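Atg1 tMIT (Kluyveromyces marxianus, PDB 4P1N) acts as part of a serine/threonine protein kinase that is essential in autophagy, where it is required for the formation of autophagosomes. Local coordinates at residues V23-A28 and R147-E152; M30-I35 and L154-F159. All coordinates share one frame; numbering follows the deposited sequence.

Interaction 1. Residues V23-A28 and R147-E152; sequences VMYSFA and RDRFNE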
loop_
_atom_site.group_PDB
_atom_site.type_symbol
_atom_site.label_atom_id
_atom_site.label_comp_id
_atom_site.label_asym_id
_atom_site.label_seq_id
_atom_site.Cartn_x
_atom_site.Cartn_y
_atom_site.Cartn_z
ATOM N N VAL B 23 -9.725 -0.617 -5.664
ATOM C CA VAL B 23 -10.754 -1.217 -6.492
ATOM C C VAL B 23 -10.509 -0.936 -7.987
ATOM O O VAL B 23 -10.691 -1.777 -8.848
ATOM C CB VAL B 23 -12.139 -0.715 -5.994
ATOM C CG1 VAL B 23 -13.194 -0.938 -7.006
ATOM C CG2 VAL B 23 -12.516 -1.449 -4.708
ATOM N N MET B 24 -10.030 0.247 -8.290
ATOM C CA MET B 24 -9.734 0.613 -9.652
ATOM C C MET B 24 -8.456 -0.119 -10.141
ATOM O O MET B 24 -8.380 -0.643 -11.262
ATOM C CB MET B 24 -9.621 2.149 -9.721
ATOM C CG MET B 24 -9.806 2.726 -11.108
ATOM S SD MET B 24 -11.412 2.329 -11.832
ATOM C CE MET B 24 -12.446 2.726 -10.529
ATOM N N TYR B 25 -7.447 -0.160 -9.291
ATOM C CA TYR B 25 -6.238 -0.856 -9.614
ATOM C C TYR B 25 -6.524 -2.324 -9.894
ATOM O O TYR B 25 -5.973 -2.887 -10.869
ATOM C CB TYR B 25 -5.213 -0.666 -8.502
ATOM C CG TYR B 25 -4.056 -1.637 -8.491
ATOM C CD1 TYR B 25 -2.937 -1.390 -9.209
ATOM C CD2 TYR B 25 -4.090 -2.827 -7.705
ATOM C CE1 TYR B 25 -1.894 -2.268 -9.232
ATOM C CE2 TYR B 25 -3.019 -3.716 -7.700
ATOM C CZ TYR B 25 -1.913 -3.421 -8.436
ATOM O OH TYR B 25 -0.819 -4.268 -8.465
ATOM N N SER B 26 -7.336 -2.957 -9.044
ATOM C CA SER B 26 -7.628 -4.398 -9.230
ATOM C C SER B 26 -8.409 -4.624 -10.549
ATOM O O SER B 26 -8.245 -5.633 -11.197
ATOM C CB SER B 26 -8.434 -4.985 -8.071
ATOM O OG SER B 26 -7.925 -4.575 -6.809
ATOM N N PHE B 27 -9.240 -3.670 -10.945
ATOM C CA PHE B 27 -9.959 -3.748 -12.230
ATOM C C PHE B 27 -8.948 -3.614 -13.342
ATOM O O PHE B 27 -8.902 -4.458 -14.218
ATOM C CB PHE B 27 -11.085 -2.688 -12.262
ATOM C CG PHE B 27 -12.023 -2.748 -13.452
ATOM C CD1 PHE B 27 -12.204 -3.900 -14.219
ATOM C CD2 PHE B 27 -12.796 -1.627 -13.758
ATOM C CE1 PHE B 27 -13.120 -3.924 -15.286
ATOM C CE2 PHE B 27 -13.713 -1.640 -14.799
ATOM C CZ PHE B 27 -13.887 -2.802 -15.564
ATOM N N ALA B 28 -8.091 -2.602 -13.303
ATOM C CA ALA B 28 -6.995 -2.512 -14.282
ATOM C C ALA B 28 -6.169 -3.784 -14.397
ATOM O O ALA B 28 -5.817 -4.214 -15.519
ATOM C CB ALA B 28 -6.059 -1.346 -13.991
ATOM N N ARG B 147 2.218 5.400 -2.825
ATOM C CA ARG B 147 3.382 5.693 -3.642
ATOM C C ARG B 147 3.836 4.500 -4.510
ATOM O O ARG B 147 4.103 4.692 -5.700
ATOM C CB ARG B 147 4.529 6.183 -2.792
ATOM C CG ARG B 147 5.789 6.445 -3.585
ATOM C CD ARG B 147 6.887 5.434 -3.273
ATOM N NE ARG B 147 7.544 5.778 -2.021
ATOM C CZ ARG B 147 7.712 4.988 -0.946
ATOM N NH1 ARG B 147 7.288 3.704 -0.895
ATOM N NH2 ARG B 147 8.316 5.526 0.118
ATOM N N ASP B 148 3.904 3.315 -3.906
ATOM C CA ASP B 148 4.236 2.048 -4.613
ATOM C C ASP B 148 3.203 1.828 -5.749
ATOM O O ASP B 148 3.548 1.475 -6.861
ATOM C CB ASP B 148 4.142 0.783 -3.690
ATOM C CG ASP B 148 5.083 0.772 -2.460
ATOM O OD1 ASP B 148 6.215 1.241 -2.593
ATOM O OD2 ASP B 148 4.680 0.185 -1.335
ATOM N N ARG B 149 1.921 1.970 -5.453
ATOM C CA ARG B 149 0.904 1.770 -6.511
ATOM C C ARG B 149 0.986 2.794 -7.618
ATOM O O ARG B 149 0.831 2.460 -8.802
ATOM C CB ARG B 149 -0.515 1.767 -5.936
ATOM C CG ARG B 149 -0.762 0.604 -5.001
ATOM C CD ARG B 149 -0.815 -0.791 -5.693
ATOM N NE ARG B 149 0.506 -1.325 -5.961
ATOM C CZ ARG B 149 1.410 -1.634 -5.033
ATOM N NH1 ARG B 149 1.147 -1.519 -3.748
ATOM N NH2 ARG B 149 2.596 -2.031 -5.380
ATOM N N PHE B 150 1.295 4.034 -7.253
ATOM C CA PHE B 150 1.453 5.111 -8.226
ATOM C C PHE B 150 2.563 4.755 -9.214
ATOM O O PHE B 150 2.340 4.817 -10.406
ATOM C CB PHE B 150 1.732 6.420 -7.500
ATOM C CG PHE B 150 1.739 7.616 -8.373
ATOM C CD1 PHE B 150 2.853 7.941 -9.092
ATOM C CD2 PHE B 150 0.625 8.400 -8.477
ATOM C CE1 PHE B 150 2.866 9.040 -9.927
ATOM C CE2 PHE B 150 0.622 9.531 -9.304
ATOM C CZ PHE B 150 1.748 9.847 -10.023
ATOM N N ASN B 151 3.734 4.339 -8.723
ATOM C CA ASN B 151 4.884 3.991 -9.579
ATOM C C ASN B 151 4.627 2.764 -10.414
ATOM O O ASN B 151 4.948 2.745 -11.591
ATOM C CB ASN B 151 6.156 3.776 -8.740
ATOM C CG ASN B 151 6.618 5.066 -8.102
ATOM O OD1 ASN B 151 6.311 6.132 -8.609
ATOM N ND2 ASN B 151 7.351 4.987 -7.018
ATOM N N GLU B 152 4.031 1.746 -9.807
ATOM C CA GLU B 152 3.561 0.594 -10.565
ATOM C C GLU B 152 2.535 0.967 -11.674
ATOM O O GLU B 152 2.686 0.553 -12.839
ATOM C CB GLU B 152 2.968 -0.458 -9.620
ATOM C CG GLU B 152 2.447 -1.707 -10.325
ATOM C CD GLU B 152 1.714 -2.657 -9.383
ATOM O OE1 GLU B 152 1.697 -2.415 -8.156
ATOM O OE2 GLU B 152 1.150 -3.644 -9.881
#

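Interaction 2. Residues M30-I35 and L154-F159; sequences MKFSQI and LDKAEF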
loop_
_atom_site.group_PDB
_atom_site.type_symbol
_atom_site.label_atom_id
_atom_site.label_comp_id
_atom_site.label_asym_id
_atom_site.label_seq_id
_atom_site.Cartn_x
_atom_site.Cartn_y
_atom_site.Cartn_z
ATOM N N MET B 30 -7.052 -6.880 -13.657
ATOM C CA MET B 30 -7.842 -7.934 -14.272
ATOM C C MET B 30 -7.835 -7.783 -15.837
ATOM O O MET B 30 -7.800 -8.758 -16.550
ATOM C CB MET B 30 -9.249 -7.928 -13.685
ATOM C CG MET B 30 -10.209 -8.934 -14.306
ATOM S SD MET B 30 -10.927 -8.301 -15.845
ATOM C CE MET B 30 -12.501 -7.663 -15.263
ATOM N N LYS B 31 -7.819 -6.562 -16.358
ATOM C CA LYS B 31 -7.709 -6.365 -17.801
ATOM C C LYS B 31 -6.279 -6.612 -18.242
ATOM O O LYS B 31 -6.058 -7.265 -19.237
ATOM C CB LYS B 31 -8.102 -4.961 -18.208
ATOM C CG LYS B 31 -9.534 -4.597 -17.938
ATOM C CD LYS B 31 -10.458 -5.365 -18.843
ATOM C CE LYS B 31 -11.865 -4.800 -18.836
ATOM N NZ LYS B 31 -12.547 -5.264 -20.066
ATOM N N PHE B 32 -5.319 -6.104 -17.474
ATOM C CA PHE B 32 -3.908 -6.253 -17.775
ATOM C C PHE B 32 -3.525 -7.733 -17.877
ATOM O O PHE B 32 -2.828 -8.121 -18.814
ATOM C CB PHE B 32 -3.059 -5.584 -16.703
ATOM C CG PHE B 32 -1.616 -5.420 -17.065
ATOM C CD1 PHE B 32 -1.232 -4.530 -18.047
ATOM C CD2 PHE B 32 -0.638 -6.129 -16.401
ATOM C CE1 PHE B 32 0.102 -4.372 -18.396
ATOM C CE2 PHE B 32 0.701 -5.979 -16.730
ATOM C CZ PHE B 32 1.079 -5.083 -17.716
ATOM N N SER B 33 -3.974 -8.533 -16.920
ATOM C CA SER B 33 -3.696 -9.986 -16.909
ATOM C C SER B 33 -4.062 -10.711 -18.188
ATOM O O SER B 33 -3.304 -11.563 -18.639
ATOM C CB SER B 33 -4.432 -10.662 -15.771
ATOM O OG SER B 33 -3.558 -10.806 -14.696
ATOM N N GLN B 34 -5.202 -10.365 -18.783
ATOM C CA GLN B 34 -5.639 -11.001 -20.052
ATOM C C GLN B 34 -4.759 -10.624 -21.231
ATOM O O GLN B 34 -4.966 -11.101 -22.345
ATOM C CB GLN B 34 -7.089 -10.655 -20.393
ATOM C CG GLN B 34 -8.105 -11.061 -19.340
ATOM C CD GLN B 34 -9.442 -10.384 -19.577
ATOM O OE1 GLN B 34 -9.977 -10.433 -20.682
ATOM N NE2 GLN B 34 -9.986 -9.740 -18.555
ATOM N N ILE B 35 -3.784 -9.762 -20.985
ATOM C CA ILE B 35 -2.800 -9.358 -21.979
ATOM C C ILE B 35 -1.484 -10.129 -21.815
ATOM O O ILE B 35 -0.715 -10.244 -22.765
ATOM C CB ILE B 35 -2.575 -7.834 -21.866
ATOM C CG1 ILE B 35 -3.746 -7.104 -22.506
ATOM C CG2 ILE B 35 -1.255 -7.374 -22.477
ATOM C CD1 ILE B 35 -4.045 -5.811 -21.792
ATOM N N LEU B 154 1.921 3.817 -13.123
ATOM C CA LEU B 154 2.593 4.635 -14.090
ATOM C C LEU B 154 3.466 3.771 -15.031
ATOM O O LEU B 154 3.437 3.986 -16.244
ATOM C CB LEU B 154 3.470 5.671 -13.410
ATOM C CG LEU B 154 3.390 7.124 -13.854
ATOM C CD1 LEU B 154 4.756 7.715 -13.602
ATOM C CD2 LEU B 154 2.959 7.347 -15.302
ATOM N N ASP B 155 4.260 2.832 -14.484
ATOM C CA ASP B 155 5.059 1.956 -15.354
ATOM C C ASP B 155 4.197 1.124 -16.297
ATOM O O ASP B 155 4.499 1.018 -17.492
ATOM C CB ASP B 155 5.966 1.032 -14.556
ATOM C CG ASP B 155 7.097 1.777 -13.865
ATOM O OD1 ASP B 155 7.276 2.990 -14.124
ATOM O OD2 ASP B 155 7.799 1.150 -13.046
ATOM N N LYS B 156 3.130 0.536 -15.770
ATOM C CA LYS B 156 2.192 -0.222 -16.586
ATOM C C LYS B 156 1.465 0.609 -17.652
ATOM O O LYS B 156 1.310 0.164 -18.813
ATOM C CB LYS B 156 1.222 -1.006 -15.715
ATOM C CG LYS B 156 1.927 -2.163 -15.058
ATOM C CD LYS B 156 1.079 -2.963 -14.094
ATOM C CE LYS B 156 1.943 -4.076 -13.445
ATOM N NZ LYS B 156 1.186 -4.740 -12.332
ATOM N N ALA B 157 1.019 1.800 -17.283
ATOM C CA ALA B 157 0.362 2.680 -18.246
ATOM C C ALA B 157 1.321 3.126 -19.369
ATOM O O ALA B 157 0.912 3.208 -20.515
ATOM C CB ALA B 157 -0.206 3.898 -17.564
ATOM N N GLU B 158 2.579 3.421 -19.041
ATOM C CA GLU B 158 3.565 3.791 -20.061
ATOM C C GLU B 158 3.841 2.620 -20.993
ATOM O O GLU B 158 3.935 2.777 -22.216
ATOM C CB GLU B 158 4.892 4.241 -19.446
ATOM C CG GLU B 158 4.898 5.633 -18.834
ATOM C CD GLU B 158 4.897 6.755 -19.873
ATOM O OE1 GLU B 158 4.625 6.507 -21.077
ATOM O OE2 GLU B 158 5.164 7.911 -19.476
ATOM N N PHE B 159 3.995 1.449 -20.415
ATOM C CA PHE B 159 4.134 0.261 -21.216
ATOM C C PHE B 159 2.953 0.191 -22.171
ATOM O O PHE B 159 3.159 0.139 -23.387
ATOM C CB PHE B 159 4.258 -0.961 -20.333
ATOM C CG PHE B 159 4.077 -2.257 -21.050
ATOM C CD1 PHE B 159 5.056 -2.740 -21.898
ATOM C CD2 PHE B 159 2.939 -3.032 -20.830
ATOM C CE1 PHE B 159 4.889 -3.955 -22.549
ATOM C CE2 PHE B 159 2.766 -4.238 -21.476
ATOM C CZ PHE B 159 3.745 -4.707 -22.332
#

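Interaction 1. Residues V23-A28 and R147-E152
Y25 lays one face of its ring under the aliphatic part of R149: CD of R149 stands 3.9 Å from the ring centroid, close to the ring normal, a CH-pi contact almost over the middle. At the ring's far end the phenol OH donates a short hydrogen bond, 2.5 Å from Y25 OH to E152 OE2. OE2 sits at the ring edge, near its plane, while the carboxylate is turned nearly perpendicular to the ring; the bond meets OE2 on its syn side, though tilted 27° out of the carboxylate plane. The other oxygen, OE1, takes R149 NE at 2.7 Å and R149 NH2 at 2.9 Å, a side-on grip by two nitrogens. Two successive bends in the R149 chain (chi2 -69°, chi3 80°) carry CD over the ring and turn the guanidinium back to E152. These residues join helix 10-33 to helix 137-170, the first and third helices of the three-helix bundle of the first MIT domain, which run parallel, Y25 and R149 being the pair of closest CA atoms at 8.2 Å. K156 adds a salt bridge to E152 OE2, so this carboxylate probably stays ionised. R149 NH1 makes a salt bridge to D148 of the second subunit.

Interaction 2. Residues M30-I35 and L154-F159
The F32 ring carries the side chain of K156 over one face and the F159 ring at its edge. K156 CD lies 4.2 Å from the F32 centroid and 19° off the normal, a CH-pi contact offset toward the rim, with CG near CZ of F32 and CE 4.0 Å from CE2 of F32. With CG anti to its own carbonyl carbon (chi1 -72°) and the chain extended beyond, K156 runs across the phenylalanine and carries NZ past it, to salt bridges with E152 and E29. The two aromatic rings meet edge against edge, F32 CE1 coming 4.0 Å from F159 CD2, and the two side chains cross at about a right angle. F32 leaves from near the C-terminal end of helix 10-33 and wedges against helix 137-170 in the three-helix bundle of the first MIT domain, where S105 of helix 95-129 also touches it. Replacing F32 by an alanine is likely to open a gap between the two helices, leaving the methylenes of K156 without the ring they lie on and F159 freer to turn. K156 also packs on Y109 of helix 95-129, the remaining helix of this bundle.

How the interactions relate
Interactions 1 and 2 sit about 10 Å apart, centre to centre, and hold the same two elements, helix 10-33 and helix 137-170, at successive levels. Both follow one pattern, an aromatic ring on helix 10-33 roofed by the methylenes of a basic side chain on helix 137-170. Interaction 1 is the more buried, and it adds polar bonds to the ring packing: a phenol and a guanidinium share one carboxylate. Interaction 2 lies further from the centre of the chain and is only partly buried; no hydrogen bond crosses it, and the exposed F159 completes the packing. K156 of interaction 2 ties the two together, being bonded back to the carboxylate of interaction 1.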